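Local coordinates for Non-sulfated chondroitin lyase E66 (Autographa californica nucleopolyhedrovirus, PDB 3VSN), which cleaves non-sulfated chondroitin as a polysaccharide lyase of the occlusion-derived virus envelope and is essential for oral infectivity, at residues A[347-352]-A[398-403]; A[436-441]-A[460-465]; A[612-617]-A[636-641]; A[236-241]-A[323-328]. One frame throughout, in Å; residues are numbered along the deposited sequence.

Contact 1. Residues A[347-352]-A[398-403]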
loop_
_atom_site.group_PDB
_atom_site.type_symbol
_atom_site.label_atom_id
_atom_site.label_comp_id
_atom_site.label_asym_id
_atom_site.label_seq_id
_atom_site.Cartn_x
_atom_site.Cartn_y
_atom_site.Cartn_z
ATOM N N ALA A 347 14.728 3.793 3.487
ATOM C CA ALA A 347 14.336 3.833 4.890
ATOM C C ALA A 347 13.576 2.565 5.262
ATOM O O ALA A 347 12.782 2.057 4.470
ATOM C CB ALA A 347 13.476 5.058 5.170
ATOM N N TYR A 348 13.838 2.047 6.456
ATOM C CA TYR A 348 13.023 0.962 6.992
ATOM C C TYR A 348 11.862 1.524 7.804
ATOM O O TYR A 348 10.914 0.807 8.121
ATOM C CB TYR A 348 13.861 -0.022 7.824
ATOM C CG TYR A 348 14.330 0.491 9.174
ATOM C CD1 TYR A 348 15.590 1.072 9.321
ATOM C CD2 TYR A 348 13.523 0.373 10.309
ATOM C CE1 TYR A 348 16.031 1.528 10.557
ATOM C CE2 TYR A 348 13.952 0.826 11.548
ATOM C CZ TYR A 348 15.204 1.404 11.664
ATOM O OH TYR A 348 15.627 1.849 12.892
ATOM N N TYR A 349 11.937 2.814 8.130
ATOM C CA TYR A 349 10.921 3.447 8.962
ATOM C C TYR A 349 10.928 4.966 8.827
ATOM O O TYR A 349 11.964 5.568 8.542
ATOM C CB TYR A 349 11.105 3.043 10.433
ATOM C CG TYR A 349 10.012 3.547 11.352
ATOM C CD1 TYR A 349 8.672 3.269 11.091
ATOM C CD2 TYR A 349 10.320 4.298 12.486
ATOM C CE1 TYR A 349 7.669 3.732 11.928
ATOM C CE2 TYR A 349 9.321 4.755 13.336
ATOM C CZ TYR A 349 8.002 4.468 13.052
ATOM O OH TYR A 349 7.005 4.923 13.884
ATOM N N GLU A 350 9.756 5.568 9.021
ATOM C CA GLU A 350 9.621 7.015 9.117
ATOM C C GLU A 350 8.683 7.334 10.275
ATOM O O GLU A 350 7.590 6.777 10.363
ATOM C CB GLU A 350 9.077 7.606 7.811
ATOM C CG GLU A 350 9.177 9.125 7.732
ATOM C CD GLU A 350 8.384 9.715 6.580
ATOM O OE1 GLU A 350 7.234 9.289 6.362
ATOM O OE2 GLU A 350 8.909 10.616 5.895
ATOM N N SER A 351 9.128 8.217 11.164
ATOM C CA SER A 351 8.322 8.654 12.302
ATOM C C SER A 351 7.986 10.143 12.219
ATOM O O SER A 351 8.549 10.873 11.402
ATOM C CB SER A 351 9.050 8.356 13.615
ATOM O OG SER A 351 10.320 8.987 13.650
ATOM N N ASP A 352 7.057 10.577 13.067
ATOM C CA ASP A 352 6.700 11.991 13.192
ATOM C C ASP A 352 6.423 12.305 14.674
ATOM O O ASP A 352 6.510 11.402 15.508
ATOM C CB ASP A 352 5.518 12.340 12.265
ATOM C CG ASP A 352 4.249 11.557 12.585
ATOM O OD1 ASP A 352 3.778 11.612 13.740
ATOM O OD2 ASP A 352 3.701 10.907 11.666
ATOM N N MET A 398 7.940 -0.396 20.987
ATOM C CA MET A 398 9.255 -0.007 20.497
ATOM C C MET A 398 9.142 1.356 19.826
ATOM O O MET A 398 8.488 1.487 18.790
ATOM C CB MET A 398 9.799 -1.066 19.524
ATOM C CG MET A 398 11.094 -0.688 18.808
ATOM S SD MET A 398 12.508 -0.353 19.884
ATOM C CE MET A 398 12.913 -1.997 20.476
ATOM N N ARG A 399 9.772 2.363 20.429
ATOM C CA ARG A 399 9.664 3.748 19.965
ATOM C C ARG A 399 10.915 4.200 19.235
ATOM O O ARG A 399 12.027 3.969 19.709
ATOM C CB ARG A 399 9.422 4.700 21.139
ATOM C CG ARG A 399 8.156 4.428 21.927
ATOM C CD ARG A 399 7.790 5.608 22.817
ATOM N NE ARG A 399 6.547 5.342 23.538
ATOM C CZ ARG A 399 5.333 5.649 23.089
ATOM N NH1 ARG A 399 5.181 6.260 21.918
ATOM N NH2 ARG A 399 4.266 5.353 23.821
ATOM N N ILE A 400 10.729 4.840 18.082
ATOM C CA ILE A 400 11.828 5.503 17.370
ATOM C C ILE A 400 11.403 6.946 17.074
ATOM O O ILE A 400 10.921 7.245 15.977
ATOM C CB ILE A 400 12.233 4.767 16.065
ATOM C CG1 ILE A 400 12.498 3.278 16.325
ATOM C CG2 ILE A 400 13.456 5.429 15.432
ATOM C CD1 ILE A 400 12.854 2.491 15.082
ATOM N N PRO A 401 11.578 7.848 18.062
ATOM C CA PRO A 401 11.075 9.221 17.956
ATOM C C PRO A 401 11.707 10.000 16.814
ATOM O O PRO A 401 12.862 9.760 16.460
ATOM C CB PRO A 401 11.479 9.856 19.297
ATOM C CG PRO A 401 11.752 8.709 20.212
ATOM C CD PRO A 401 12.310 7.636 19.324
ATOM N N SER A 402 10.935 10.914 16.238
ATOM C CA SER A 402 11.449 11.838 15.241
ATOM C C SER A 402 12.402 12.818 15.923
ATOM O O SER A 402 12.069 13.398 16.957
ATOM C CB SER A 402 10.296 12.585 14.569
ATOM O OG SER A 402 10.779 13.557 13.660
ATOM N N GLY A 403 13.592 12.979 15.352
ATOM C CA GLY A 403 14.600 13.892 15.894
ATOM C C GLY A 403 14.442 15.306 15.368
ATOM O O GLY A 403 15.223 16.194 15.714
HETATM O O HOH W 1 8.304 11.098 17.536
#

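Contact 2. Residues A[436-441]-A[460-465]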
loop_
_atom_site.group_PDB
_atom_site.type_symbol
_atom_site.label_atom_id
_atom_site.label_comp_id
_atom_site.label_asym_id
_atom_site.label_seq_id
_atom_site.Cartn_x
_atom_site.Cartn_y
_atom_site.Cartn_z
ATOM N N GLU A 436 18.376 1.604 15.614
ATOM C CA GLU A 436 17.386 2.287 16.455
ATOM C C GLU A 436 16.426 1.341 17.184
ATOM O O GLU A 436 15.660 1.773 18.046
ATOM C CB GLU A 436 16.599 3.318 15.635
ATOM C CG GLU A 436 17.438 4.446 15.041
ATOM C CD GLU A 436 18.163 4.063 13.756
ATOM O OE1 GLU A 436 17.909 2.972 13.200
ATOM O OE2 GLU A 436 18.998 4.864 13.295
ATOM N N MET A 437 16.457 0.058 16.833
ATOM C CA MET A 437 15.673 -0.944 17.555
ATOM C C MET A 437 16.586 -1.845 18.381
ATOM O O MET A 437 16.470 -3.075 18.339
ATOM C CB MET A 437 14.784 -1.757 16.601
ATOM C CG MET A 437 13.637 -0.946 16.009
ATOM S SD MET A 437 12.332 -1.912 15.215
ATOM C CE MET A 437 13.189 -2.525 13.769
ATOM N N ASN A 438 17.495 -1.215 19.129
ATOM C CA ASN A 438 18.395 -1.924 20.040
ATOM C C ASN A 438 19.350 -2.883 19.307
ATOM O O ASN A 438 19.684 -3.960 19.816
ATOM C CB ASN A 438 17.561 -2.657 21.105
ATOM C CG ASN A 438 18.400 -3.239 22.219
ATOM O OD1 ASN A 438 19.393 -2.651 22.635
ATOM N ND2 ASN A 438 17.996 -4.407 22.713
ATOM N N ASN A 439 19.786 -2.479 18.112
ATOM C CA ASN A 439 20.638 -3.309 17.243
ATOM C C ASN A 439 20.026 -4.665 16.876
ATOM O O ASN A 439 20.752 -5.637 16.640
ATOM C CB ASN A 439 22.053 -3.488 17.828
ATOM C CG ASN A 439 22.994 -2.346 17.469
ATOM O OD1 ASN A 439 23.977 -2.100 18.170
ATOM N ND2 ASN A 439 22.710 -1.658 16.371
ATOM N N LEU A 440 18.694 -4.725 16.836
ATOM C CA LEU A 440 17.991 -5.916 16.357
ATOM C C LEU A 440 18.507 -6.315 14.986
ATOM O O LEU A 440 18.601 -5.484 14.077
ATOM C CB LEU A 440 16.476 -5.688 16.291
ATOM C CG LEU A 440 15.627 -6.811 15.672
ATOM C CD1 LEU A 440 15.532 -8.023 16.593
ATOM C CD2 LEU A 440 14.246 -6.286 15.319
ATOM N N GLN A 441 18.851 -7.590 14.852
ATOM C CA GLN A 441 19.239 -8.160 13.571
ATOM C C GLN A 441 18.555 -9.507 13.394
ATOM O O GLN A 441 18.172 -10.148 14.379
ATOM C CB GLN A 441 20.760 -8.316 13.478
ATOM C CG GLN A 441 21.354 -9.303 14.474
ATOM C CD GLN A 441 22.831 -9.538 14.239
ATOM O OE1 GLN A 441 23.218 -10.193 13.272
ATOM N NE2 GLN A 441 23.662 -9.008 15.124
ATOM N N ILE A 460 18.608 -14.346 15.097
ATOM C CA ILE A 460 17.992 -13.189 15.739
ATOM C C ILE A 460 18.935 -12.711 16.841
ATOM O O ILE A 460 19.334 -13.495 17.713
ATOM C CB ILE A 460 16.622 -13.523 16.373
ATOM C CG1 ILE A 460 15.618 -14.002 15.314
ATOM C CG2 ILE A 460 16.068 -12.323 17.132
ATOM C CD1 ILE A 460 14.375 -14.633 15.911
ATOM N N GLY A 461 19.291 -11.433 16.791
ATOM C CA GLY A 461 20.174 -10.856 17.794
ATOM C C GLY A 461 19.783 -9.451 18.195
ATOM O O GLY A 461 19.109 -8.753 17.441
ATOM N N VAL A 462 20.189 -9.056 19.399
ATOM C CA VAL A 462 20.110 -7.661 19.841
ATOM C C VAL A 462 21.421 -7.317 20.537
ATOM O O VAL A 462 22.236 -8.207 20.793
ATOM C CB VAL A 462 18.927 -7.380 20.805
ATOM C CG1 VAL A 462 17.580 -7.530 20.100
ATOM C CG2 VAL A 462 19.001 -8.254 22.053
ATOM N N GLU A 463 21.621 -6.035 20.838
ATOM C CA GLU A 463 22.782 -5.600 21.618
ATOM C C GLU A 463 22.937 -6.503 22.848
ATOM O O GLU A 463 21.974 -6.703 23.585
ATOM C CB GLU A 463 22.619 -4.134 22.043
ATOM C CG GLU A 463 23.825 -3.522 22.749
ATOM C CD GLU A 463 25.022 -3.328 21.831
ATOM O OE1 GLU A 463 24.832 -3.074 20.621
ATOM O OE2 GLU A 463 26.161 -3.427 22.321
ATOM N N PRO A 464 24.137 -7.078 23.057
ATOM C CA PRO A 464 24.333 -7.908 24.249
ATOM C C PRO A 464 23.998 -7.162 25.542
ATOM O O PRO A 464 24.261 -5.961 25.646
ATOM C CB PRO A 464 25.826 -8.243 24.194
ATOM C CG PRO A 464 26.145 -8.231 22.734
ATOM C CD PRO A 464 25.313 -7.115 22.163
ATOM N N ASN A 465 23.394 -7.877 26.494
ATOM C CA ASN A 465 23.121 -7.368 27.852
ATOM C C ASN A 465 22.129 -6.208 27.937
ATOM O O ASN A 465 22.147 -5.437 28.901
ATOM C CB ASN A 465 24.434 -7.025 28.575
ATOM C CG ASN A 465 25.393 -8.195 28.611
ATOM O OD1 ASN A 465 25.008 -9.312 28.965
ATOM N ND2 ASN A 465 26.640 -7.954 28.221
#

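Contact 3. Residues A[612-617]-A[636-641]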
loop_
_atom_site.group_PDB
_atom_site.type_symbol
_atom_site.label_atom_id
_atom_site.label_comp_id
_atom_site.label_asym_id
_atom_site.label_seq_id
_atom_site.Cartn_x
_atom_site.Cartn_y
_atom_site.Cartn_z
ATOM N N ILE A 612 25.310 -15.501 -11.915
ATOM C CA ILE A 612 25.132 -16.655 -11.024
ATOM C C ILE A 612 26.053 -17.791 -11.482
ATOM O O ILE A 612 26.021 -18.174 -12.653
ATOM C CB ILE A 612 23.653 -17.128 -10.969
ATOM C CG1 ILE A 612 23.469 -18.266 -9.951
ATOM C CG2 ILE A 612 23.140 -17.544 -12.349
ATOM C CD1 ILE A 612 22.017 -18.622 -9.682
ATOM N N PRO A 613 26.893 -18.321 -10.569
ATOM C CA PRO A 613 27.799 -19.408 -10.951
ATOM C C PRO A 613 27.071 -20.730 -11.192
ATOM O O PRO A 613 26.047 -20.998 -10.549
ATOM C CB PRO A 613 28.729 -19.539 -9.735
ATOM C CG PRO A 613 28.573 -18.263 -8.972
ATOM C CD PRO A 613 27.141 -17.872 -9.189
ATOM N N PHE A 614 27.605 -21.543 -12.108
ATOM C CA PHE A 614 27.083 -22.891 -12.348
ATOM C C PHE A 614 27.009 -23.673 -11.038
ATOM O O PHE A 614 26.053 -24.419 -10.811
ATOM C CB PHE A 614 27.962 -23.685 -13.330
ATOM C CG PHE A 614 27.931 -23.184 -14.751
ATOM C CD1 PHE A 614 26.732 -23.064 -15.450
ATOM C CD2 PHE A 614 29.117 -22.882 -15.412
ATOM C CE1 PHE A 614 26.720 -22.613 -16.767
ATOM C CE2 PHE A 614 29.111 -22.432 -16.728
ATOM C CZ PHE A 614 27.910 -22.297 -17.405
ATOM N N SER A 615 28.019 -23.494 -10.186
ATOM C CA SER A 615 28.132 -24.261 -8.938
ATOM C C SER A 615 27.044 -23.923 -7.914
ATOM O O SER A 615 26.639 -24.787 -7.129
ATOM C CB SER A 615 29.527 -24.102 -8.318
ATOM O OG SER A 615 29.790 -22.755 -7.961
ATOM N N VAL A 616 26.575 -22.676 -7.926
ATOM C CA VAL A 616 25.484 -22.256 -7.043
ATOM C C VAL A 616 24.191 -22.961 -7.457
ATOM O O VAL A 616 23.446 -23.463 -6.611
ATOM C CB VAL A 616 25.312 -20.717 -7.026
ATOM C CG1 VAL A 616 24.000 -20.313 -6.358
ATOM C CG2 VAL A 616 26.488 -20.065 -6.311
ATOM N N ILE A 617 23.944 -23.008 -8.763
ATOM C CA ILE A 617 22.788 -23.713 -9.308
ATOM C C ILE A 617 22.860 -25.205 -8.958
ATOM O O ILE A 617 21.878 -25.779 -8.470
ATOM C CB ILE A 617 22.676 -23.506 -10.839
ATOM C CG1 ILE A 617 22.497 -22.014 -11.155
ATOM C CG2 ILE A 617 21.519 -24.314 -11.413
ATOM C CD1 ILE A 617 22.730 -21.637 -12.605
ATOM N N CYS A 636 18.588 -15.192 -19.195
ATOM C CA CYS A 636 19.998 -14.976 -18.931
ATOM C C CYS A 636 20.825 -15.755 -19.948
ATOM O O CYS A 636 20.272 -16.512 -20.742
ATOM C CB CYS A 636 20.349 -15.352 -17.481
ATOM S SG CYS A 636 19.800 -16.992 -16.940
ATOM N N PHE A 637 22.142 -15.559 -19.935
ATOM C CA PHE A 637 23.013 -16.184 -20.934
ATOM C C PHE A 637 24.346 -16.594 -20.324
ATOM O O PHE A 637 24.812 -15.968 -19.366
ATOM C CB PHE A 637 23.221 -15.246 -22.135
ATOM C CG PHE A 637 23.994 -13.989 -21.813
ATOM C CD1 PHE A 637 23.365 -12.898 -21.222
ATOM C CD2 PHE A 637 25.352 -13.891 -22.117
ATOM C CE1 PHE A 637 24.075 -11.740 -20.926
ATOM C CE2 PHE A 637 26.067 -12.735 -21.825
ATOM C CZ PHE A 637 25.425 -11.657 -21.231
ATOM N N VAL A 638 24.951 -17.642 -20.886
ATOM C CA VAL A 638 26.240 -18.154 -20.419
ATOM C C VAL A 638 27.298 -17.058 -20.482
ATOM O O VAL A 638 27.524 -16.452 -21.533
ATOM C CB VAL A 638 26.702 -19.399 -21.214
ATOM C CG1 VAL A 638 28.116 -19.807 -20.814
ATOM C CG2 VAL A 638 25.747 -20.564 -21.000
ATOM N N TYR A 639 27.928 -16.809 -19.340
ATOM C CA TYR A 639 28.891 -15.730 -19.184
ATOM C C TYR A 639 29.864 -16.147 -18.093
ATOM O O TYR A 639 29.453 -16.384 -16.960
ATOM C CB TYR A 639 28.153 -14.455 -18.772
ATOM C CG TYR A 639 29.030 -13.242 -18.573
ATOM C CD1 TYR A 639 29.541 -12.922 -17.311
ATOM C CD2 TYR A 639 29.338 -12.402 -19.646
ATOM C CE1 TYR A 639 30.342 -11.805 -17.126
ATOM C CE2 TYR A 639 30.138 -11.283 -19.470
ATOM C CZ TYR A 639 30.635 -10.992 -18.212
ATOM O OH TYR A 639 31.428 -9.884 -18.041
ATOM N N GLY A 640 31.147 -16.245 -18.429
ATOM C CA GLY A 640 32.131 -16.784 -17.491
ATOM C C GLY A 640 31.716 -18.168 -17.016
ATOM O O GLY A 640 31.213 -18.977 -17.797
ATOM N N ASN A 641 31.890 -18.428 -15.724
ATOM C CA ASN A 641 31.559 -19.737 -15.160
ATOM C C ASN A 641 30.125 -19.800 -14.629
ATOM O O ASN A 641 29.875 -20.324 -13.542
ATOM C CB ASN A 641 32.561 -20.110 -14.059
ATOM C CG ASN A 641 32.680 -21.610 -13.856
ATOM O OD1 ASN A 641 32.442 -22.396 -14.773
ATOM N ND2 ASN A 641 33.068 -22.012 -12.650
HETATM O O HOH W 2 30.658 -22.231 -11.130
#

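Contact 4. Residues A[236-241]-A[323-328]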
loop_
_atom_site.group_PDB
_atom_site.type_symbol
_atom_site.label_atom_id
_atom_site.label_comp_id
_atom_site.label_asym_id
_atom_site.label_seq_id
_atom_site.Cartn_x
_atom_site.Cartn_y
_atom_site.Cartn_z
ATOM N N GLY A 236 9.611 9.391 -6.506
ATOM C CA GLY A 236 8.998 8.969 -7.751
ATOM C C GLY A 236 8.804 7.475 -7.855
ATOM O O GLY A 236 9.003 6.731 -6.889
ATOM N N LEU A 237 8.391 7.044 -9.040
ATOM C CA LEU A 237 8.187 5.632 -9.318
ATOM C C LEU A 237 9.532 4.983 -9.598
ATOM O O LEU A 237 10.150 5.244 -10.630
ATOM C CB LEU A 237 7.256 5.471 -10.520
ATOM C CG LEU A 237 6.761 4.069 -10.859
ATOM C CD1 LEU A 237 5.822 3.558 -9.773
ATOM C CD2 LEU A 237 6.067 4.095 -12.208
ATOM N N HIS A 238 9.995 4.144 -8.677
ATOM C CA HIS A 238 11.261 3.444 -8.875
ATOM C C HIS A 238 11.149 2.412 -9.966
ATOM O O HIS A 238 10.040 2.028 -10.346
ATOM C CB HIS A 238 11.783 2.871 -7.559
ATOM C CG HIS A 238 12.601 3.859 -6.752
ATOM N ND1 HIS A 238 12.265 5.161 -6.643
ATOM C CD2 HIS A 238 13.762 3.689 -6.002
ATOM C CE1 HIS A 238 13.173 5.793 -5.874
ATOM N NE2 HIS A 238 14.085 4.891 -5.477
ATOM N N VAL A 239 12.293 1.968 -10.488
ATOM C CA VAL A 239 12.332 1.130 -11.695
ATOM C C VAL A 239 11.524 -0.163 -11.600
ATOM O O VAL A 239 11.063 -0.679 -12.620
ATOM C CB VAL A 239 13.779 0.798 -12.152
ATOM C CG1 VAL A 239 14.513 2.059 -12.594
ATOM C CG2 VAL A 239 14.550 0.057 -11.065
ATOM N N ASP A 240 11.359 -0.682 -10.384
ATOM C CA ASP A 240 10.585 -1.904 -10.169
ATOM C C ASP A 240 9.152 -1.621 -9.703
ATOM O O ASP A 240 8.506 -2.478 -9.097
ATOM C CB ASP A 240 11.309 -2.861 -9.204
ATOM C CG ASP A 240 11.620 -2.228 -7.848
ATOM O OD1 ASP A 240 11.286 -1.042 -7.613
ATOM O OD2 ASP A 240 12.209 -2.933 -7.002
ATOM N N SER A 241 8.670 -0.416 -9.994
ATOM C CA SER A 241 7.291 -0.012 -9.699
ATOM C C SER A 241 6.897 -0.115 -8.223
ATOM O O SER A 241 5.930 -0.790 -7.864
ATOM C CB SER A 241 6.292 -0.756 -10.593
ATOM O OG SER A 241 6.336 -0.240 -11.908
ATOM N N ASP A 323 12.269 -6.205 -7.062
ATOM C CA ASP A 323 13.562 -6.783 -6.677
ATOM C C ASP A 323 14.576 -5.777 -6.127
ATOM O O ASP A 323 15.509 -6.160 -5.416
ATOM C CB ASP A 323 14.185 -7.538 -7.855
ATOM C CG ASP A 323 13.355 -8.734 -8.307
ATOM O OD1 ASP A 323 12.445 -9.183 -7.567
ATOM O OD2 ASP A 323 13.624 -9.227 -9.419
ATOM N N TYR A 324 14.409 -4.506 -6.477
ATOM C CA TYR A 324 15.288 -3.443 -5.985
ATOM C C TYR A 324 14.732 -2.758 -4.737
ATOM O O TYR A 324 15.473 -2.476 -3.792
ATOM C CB TYR A 324 15.496 -2.386 -7.066
ATOM C CG TYR A 324 16.498 -2.760 -8.131
ATOM C CD1 TYR A 324 17.868 -2.636 -7.898
ATOM C CD2 TYR A 324 16.076 -3.206 -9.383
ATOM C CE1 TYR A 324 18.793 -2.963 -8.878
ATOM C CE2 TYR A 324 16.992 -3.534 -10.371
ATOM C CZ TYR A 324 18.347 -3.411 -10.115
ATOM O OH TYR A 324 19.259 -3.733 -11.093
ATOM N N SER A 325 13.431 -2.477 -4.754
ATOM C CA SER A 325 12.759 -1.769 -3.662
ATOM C C SER A 325 12.386 -2.715 -2.524
ATOM O O SER A 325 12.110 -2.271 -1.405
ATOM C CB SER A 325 11.511 -1.058 -4.185
ATOM O OG SER A 325 11.853 -0.122 -5.194
ATOM N N LYS A 326 12.383 -4.016 -2.834
ATOM C CA LYS A 326 12.214 -5.117 -1.863
ATOM C C LYS A 326 10.777 -5.296 -1.362
ATOM O O LYS A 326 10.484 -5.078 -0.185
ATOM C CB LYS A 326 13.207 -5.020 -0.681
ATOM C CG LYS A 326 14.654 -4.689 -1.056
ATOM C CD LYS A 326 15.239 -5.665 -2.069
ATOM C CE LYS A 326 16.689 -5.332 -2.382
ATOM N NZ LYS A 326 17.302 -6.293 -3.343
ATOM N N VAL A 327 9.887 -5.693 -2.266
ATOM C CA VAL A 327 8.515 -6.041 -1.902
ATOM C C VAL A 327 8.138 -7.330 -2.627
ATOM O O VAL A 327 8.360 -7.457 -3.832
ATOM C CB VAL A 327 7.503 -4.912 -2.248
ATOM C CG1 VAL A 327 6.084 -5.315 -1.864
ATOM C CG2 VAL A 327 7.872 -3.609 -1.551
ATOM N N LEU A 328 7.608 -8.292 -1.876
ATOM C CA LEU A 328 7.024 -9.502 -2.441
ATOM C C LEU A 328 5.555 -9.551 -2.049
ATOM O O LEU A 328 5.223 -9.454 -0.868
ATOM C CB LEU A 328 7.750 -10.753 -1.926
ATOM C CG LEU A 328 7.127 -12.123 -2.242
ATOM C CD1 LEU A 328 7.189 -12.434 -3.735
ATOM C CD2 LEU A 328 7.812 -13.228 -1.446
#

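Contact 1. Residues A[347-352]-A[398-403]
Strand 349-351, which carries the catalytically important E350, is flanked by the loop 398-403, and S351 and I400 make the main polar join. S351 OG gives a hydrogen bond of 3.0 Å to I400 O; it comes in the plane of the carbonyl, at a C=O...O angle of 157°. The torsion that allows this sets OG between the backbone N and carbonyl carbon of S351 (chi1 58°), on the side facing the loop. One residue further on, a water closes the gap, donating to D352 O at 2.7 Å and accepting from S402 N at 2.9 Å.

The apolar part rests on I400, whose side chain points at the strand between two tyrosines. Its CD1 sits at the edge of the Y348 ring, 3.6 Å from Y348 OH, while I400 CB lies 4.0 Å from Y349 CE2. The carbonyl O of I400 also lies at the Y349 ring edge, in plane. Both phenols find partners outside, Y348 OH on E436 and Y349 OH on Q358 N.

E350 turns away from the loop: OE1 forms a salt bridge with R300, the transition-state stabilizer, and OE2 is hydrogen-bonded to H246. D352 OD2 also holds R300. The loop thus backs a strand whose other side faces the lyase active site, with two carboxylates that probably help to position the arginine.

Contact 2. Residues A[436-441]-A[460-465]
The amide of N438 and the carboxylate of E463 are the flat groups here, their planes 53° apart and their side chains crossing at about a right angle. N438 OD1 lies 3.6 Å from E463 CB, and N438 ND2 rests 3.7 Å from V462 CB, so the amide spans two residues of segment 460-465. With CG anti to its backbone N (chi1 -171°), N438 reaches across; ND2 also bonds outward to S466 and Q392.

The backbone does the holding. Q441 and G461 form an antiparallel hydrogen-bonded pair: Q441 N donates to G461 O at 2.8 Å, and G461 N returns to Q441 O at 3.0 Å. Two CA-H...O contacts flank the pair, from L440 CA to G461 O and from I460 CA to Q441 O. Beyond it, E463 N gives a nearly straight 3.0 Å bond (177° at the hydrogen) to N438 O. Because G461 has no side chain, Q441 CG lies directly against its backbone, 3.8 Å from G461 N. L440 points away from the 460-465 backbone, yet its CD1 meets V462 CG1 at 4.1 Å.

N438 and N439, both with positive phi, are the central residues of a type I' turn from M437 to L440 that leads in from strand 426-434. The arrangement is that of the open end of an antiparallel beta hairpin, strands 440-449 and 452-461, within a seven-stranded sheet.

Contact 3. Residues A[612-617]-A[636-641]
Hydrogen bonding across the contact centres on F614 and N641. F614 N, in the first turn of helix 614-623, donates to N641 O at 2.9 Å; the bond is nearly straight, 171° at the hydrogen, and meets a lone pair in the carbonyl plane. The same carbonyl accepts from a water, which in turn takes the hydrogen of S615 N at 3.1 Å. Thus N641 O serves two successive amides of the helix start, one directly and one through water, while P613, the N-cap residue, adds a CA-H...O contact of 3.4 Å from its CA to N641 O.

Ring contacts come next. The F614 ring stands almost upright to the N641 amide, 83° between planes, with N641 OD1 in the ring plane at its edge, 3.4 Å from CD2. At the far end of the ring, F614 CZ touches V638 CG1 at 4.2 Å, again at the edge. F643 of the middle strand 642-645 meets the F614 ring edge-to-face.

The chemistry implies a surface contact in which a backbone carbonyl in the turn between two strands, rather than a capping side chain, takes up helix N-terminal amides, with the phenylalanine packed alongside the turn.

Contact 4. Residues A[236-241]-A[323-328]
D240 OD2 accepts two backbone N-H groups at once, from S325 N at 2.6 Å and Y324 N at 2.8 Å. The first is the straighter of the two and uses the syn lone pair; the second comes in on the anti side, 27° out of the carboxylate plane and bent to 133°. S325 OG then donates to D240 OD1 at 2.6 Å, also on the syn side, so S325 alone clasps both oxygens and fixes the rotation of the carboxylate. Three donors on one buried acid probably keep it ionised. For D240 to face them, its CG stands between its own N and carbonyl carbon (chi1 57°), leaving the type I turn of residues 238-241 on the side of the partner segment.

Apolar contact is lighter: V239 CG2 lies 4.0 Å from Y324 CD2, the two side chains crossing at a slant. H238 CB makes a van der Waals contact with the hydroxyl, 3.8 Å from S325 OG. The donor loop is braced from behind by K326, whose NZ bonds D323 O at 2.7 Å and forms a salt bridge with E608.

D240 also packs on A322, the end of strand 318-322, which faces K326 and V327 in a G1 bulge as strand 327-331 begins. L237, earlier in the same segment as D240, lies on helix 276-284, so the turn leads from strand 236-238 beside that helix to the edge of an antiparallel sheet.

Contacts 1 and 2 are neighbours: Y348 probably bonds E436, and I400 and M398 pack on M437, so the loop 398-403 and Y348 meet the turn that leads into strand 440-449. Contact 4 is the buried one, and contact 3, about 41 Å from contact 1 between centres, lies on the surface. Contacts 1 and 2 are partly buried. Their chemistry follows: a carboxylate gripped by amides and a hydroxyl in contact 4, regular strand pairing in contact 2, one hydroxyl bond with apolar filling in contact 1, and in contact 3 a turn carbonyl bonded to the first amide of a helix, and to the next through water.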